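Side-chain contact in DyP-type peroxidase (Pleurotus ostreatus PC15, PDB 6FSK), which probably uses a heme b cofactor and peroxide to oxidise dyes and other substrates, including Mn(II): residues G14-R19 against A49-D54. The protein carries 1 engineered substitution. Residues are numbered along the deposited sequence; the frame is centred on the assembly and turned at random.
Sequences GGLPKR and AGIIKD
G14 lies against the side chain of I51, with its CA 4.2 Å from I51 CG2. The CA atoms of these two residues, 6.3 Å apart, are the nearest CA pair of the two segments. G14 and G15 both have positive phi, a conformation usual for glycine, and the bare CA of G14 lets I51 CG2 come close. The carbonyl O of G15 meets both arms of the isoleucine, 3.7 Å from I51 CD1 and 3.9 Å from I51 CG2, as carbon-oxygen packing and not as a hydrogen bond. I51 has CG2 anti to its backbone N and CG1 beside it (chi1 -66°), and chi2 of -64° turns CD1 to the same side, which brings both methyls to this oxygen. The CB of L16 heads away from the helix, but with CG beside the backbone N (chi1 -50°) one branch swings back, and CD2 comes within 3.8 Å of I51 CD1, L16 lying roughly perpendicular to I51. The same leucine also packs on F137 and A139 of strand 134-140 and on A74 and N76 of strand 74-80, linking the contact to the sheet. P17 brings its ring CD to 4.0 Å from I51 CD1, the ring and I51 running antiparallel alongside each other. The buried I51 thus reaches from helix 48-63 onto the loop that leads into strand 20-28, within the ferredoxin-like, alpha+beta N-terminal part of this DyP-type peroxidase. Packed against L16, P17 and the G14-G15 backbone, it makes a contact that rests on close fit and buried apolar surface, with no directional bond between the two segments.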
loop_
_atom_site.group_PDB
_atom_site.type_symbol
_atom_site.label_atom_id
_atom_site.label_comp_id
_atom_site.label_asym_id
_atom_site.label_seq_id
_atom_site.Cartn_x
_atom_site.Cartn_y
_atom_site.Cartn_z
ATOM N N GLY A 14 -12.586 6.665 2.522
ATOM C CA GLY A 14 -13.595 5.861 1.883
ATOM C C GLY A 14 -12.989 4.809 1.025
ATOM O O GLY A 14 -13.022 3.596 1.326
ATOM N N GLY A 15 -12.391 5.274 -0.050
ATOM C CA GLY A 15 -11.830 4.351 -1.023
ATOM C C GLY A 15 -12.777 4.156 -2.206
ATOM O O GLY A 15 -14.020 3.867 -2.027
ATOM N N LEU A 16 -12.260 4.247 -3.434
ATOM C CA LEU A 16 -13.108 3.942 -4.602
ATOM C C LEU A 16 -13.456 2.485 -4.653
ATOM O O LEU A 16 -12.536 1.635 -4.619
ATOM C CB LEU A 16 -12.406 4.334 -5.902
ATOM C CG LEU A 16 -11.840 5.755 -5.940
ATOM C CD1 LEU A 16 -11.110 5.989 -7.247
ATOM C CD2 LEU A 16 -12.875 6.824 -5.723
ATOM N N PRO A 17 -14.763 2.125 -4.742
ATOM C CA PRO A 17 -15.097 0.741 -4.824
ATOM C C PRO A 17 -14.760 0.222 -6.224
ATOM O O PRO A 17 -14.855 0.957 -7.222
ATOM C CB PRO A 17 -16.617 0.717 -4.617
ATOM C CG PRO A 17 -17.065 2.011 -5.026
ATOM C CD PRO A 17 -15.955 2.989 -4.699
ATOM N N LYS A 18 -14.303 -1.023 -6.265
ATOM C CA LYS A 18 -13.856 -1.554 -7.561
ATOM C C LYS A 18 -13.799 -3.054 -7.660
ATOM O O LYS A 18 -13.418 -3.766 -6.695
ATOM C CB LYS A 18 -12.454 -1.002 -7.782
ATOM C CG LYS A 18 -11.475 -1.319 -6.626
ATOM C CD LYS A 18 -10.201 -0.462 -6.664
ATOM C CE LYS A 18 -9.216 -0.730 -5.528
ATOM N NZ LYS A 18 -8.186 0.333 -5.466
ATOM N N ARG A 19 -14.008 -3.528 -8.871
ATOM C CA ARG A 19 -13.565 -4.810 -9.327
ATOM C C ARG A 19 -12.373 -4.679 -10.289
ATOM O O ARG A 19 -11.596 -5.644 -10.472
ATOM C CB ARG A 19 -14.736 -5.553 -10.007
ATOM C CG ARG A 19 -15.776 -5.959 -8.945
ATOM C CD ARG A 19 -16.924 -6.812 -9.486
ATOM N NE ARG A 19 -16.553 -8.044 -10.181
ATOM C CZ ARG A 19 -16.266 -8.161 -11.484
ATOM N NH1 ARG A 19 -16.258 -7.128 -12.336
ATOM N NH2 ARG A 19 -15.948 -9.358 -11.956
ATOM N N ALA A 49 -17.587 12.490 0.248
ATOM C CA ALA A 49 -19.049 12.579 0.348
ATOM C C ALA A 49 -19.777 11.758 -0.682
ATOM O O ALA A 49 -20.838 11.133 -0.413
ATOM C CB ALA A 49 -19.472 14.035 0.299
ATOM N N GLY A 50 -19.247 11.738 -1.897
ATOM C CA GLY A 50 -19.837 10.959 -2.963
ATOM C C GLY A 50 -19.757 9.474 -2.710
ATOM O O GLY A 50 -20.660 8.702 -3.053
ATOM N N ILE A 51 -18.615 9.046 -2.140
ATOM C CA ILE A 51 -18.424 7.659 -1.810
ATOM C C ILE A 51 -19.543 7.209 -0.859
ATOM O O ILE A 51 -20.099 6.139 -1.039
ATOM C CB ILE A 51 -17.064 7.426 -1.160
ATOM C CG1 ILE A 51 -15.905 7.694 -2.119
ATOM C CG2 ILE A 51 -16.971 6.039 -0.615
ATOM C CD1 ILE A 51 -15.833 6.769 -3.313
ATOM N N ILE A 52 -19.795 8.039 0.150
ATOM C CA ILE A 52 -20.745 7.643 1.168
ATOM C C ILE A 52 -22.142 7.583 0.535
ATOM O O ILE A 52 -22.903 6.569 0.757
ATOM C CB ILE A 52 -20.685 8.646 2.300
ATOM C CG1 ILE A 52 -19.407 8.474 3.066
ATOM C CG2 ILE A 52 -21.888 8.377 3.286
ATOM C CD1 ILE A 52 -19.059 9.610 3.983
ATOM N N LYS A 53 -22.512 8.629 -0.186
ATOM C CA LYS A 53 -23.823 8.669 -0.854
ATOM C C LYS A 53 -24.046 7.486 -1.797
ATOM O O LYS A 53 -25.141 6.819 -1.763
ATOM C CB LYS A 53 -24.010 10.010 -1.566
ATOM C CG LYS A 53 -25.290 10.150 -2.389
ATOM C CD LYS A 53 -25.247 11.460 -3.192
ATOM C CE LYS A 53 -26.433 11.642 -4.151
ATOM N NZ LYS A 53 -27.703 11.784 -3.374
ATOM N N ASP A 54 -23.034 7.169 -2.617
ATOM C CA ASP A 54 -23.158 6.015 -3.535
ATOM C C ASP A 54 -23.330 4.704 -2.793
ATOM O O ASP A 54 -24.151 3.858 -3.212
ATOM C CB ASP A 54 -21.942 5.875 -4.470
ATOM C CG ASP A 54 -21.749 7.056 -5.403
ATOM O OD1 ASP A 54 -22.705 7.844 -5.616
ATOM O OD2 ASP A 54 -20.562 7.227 -5.834
#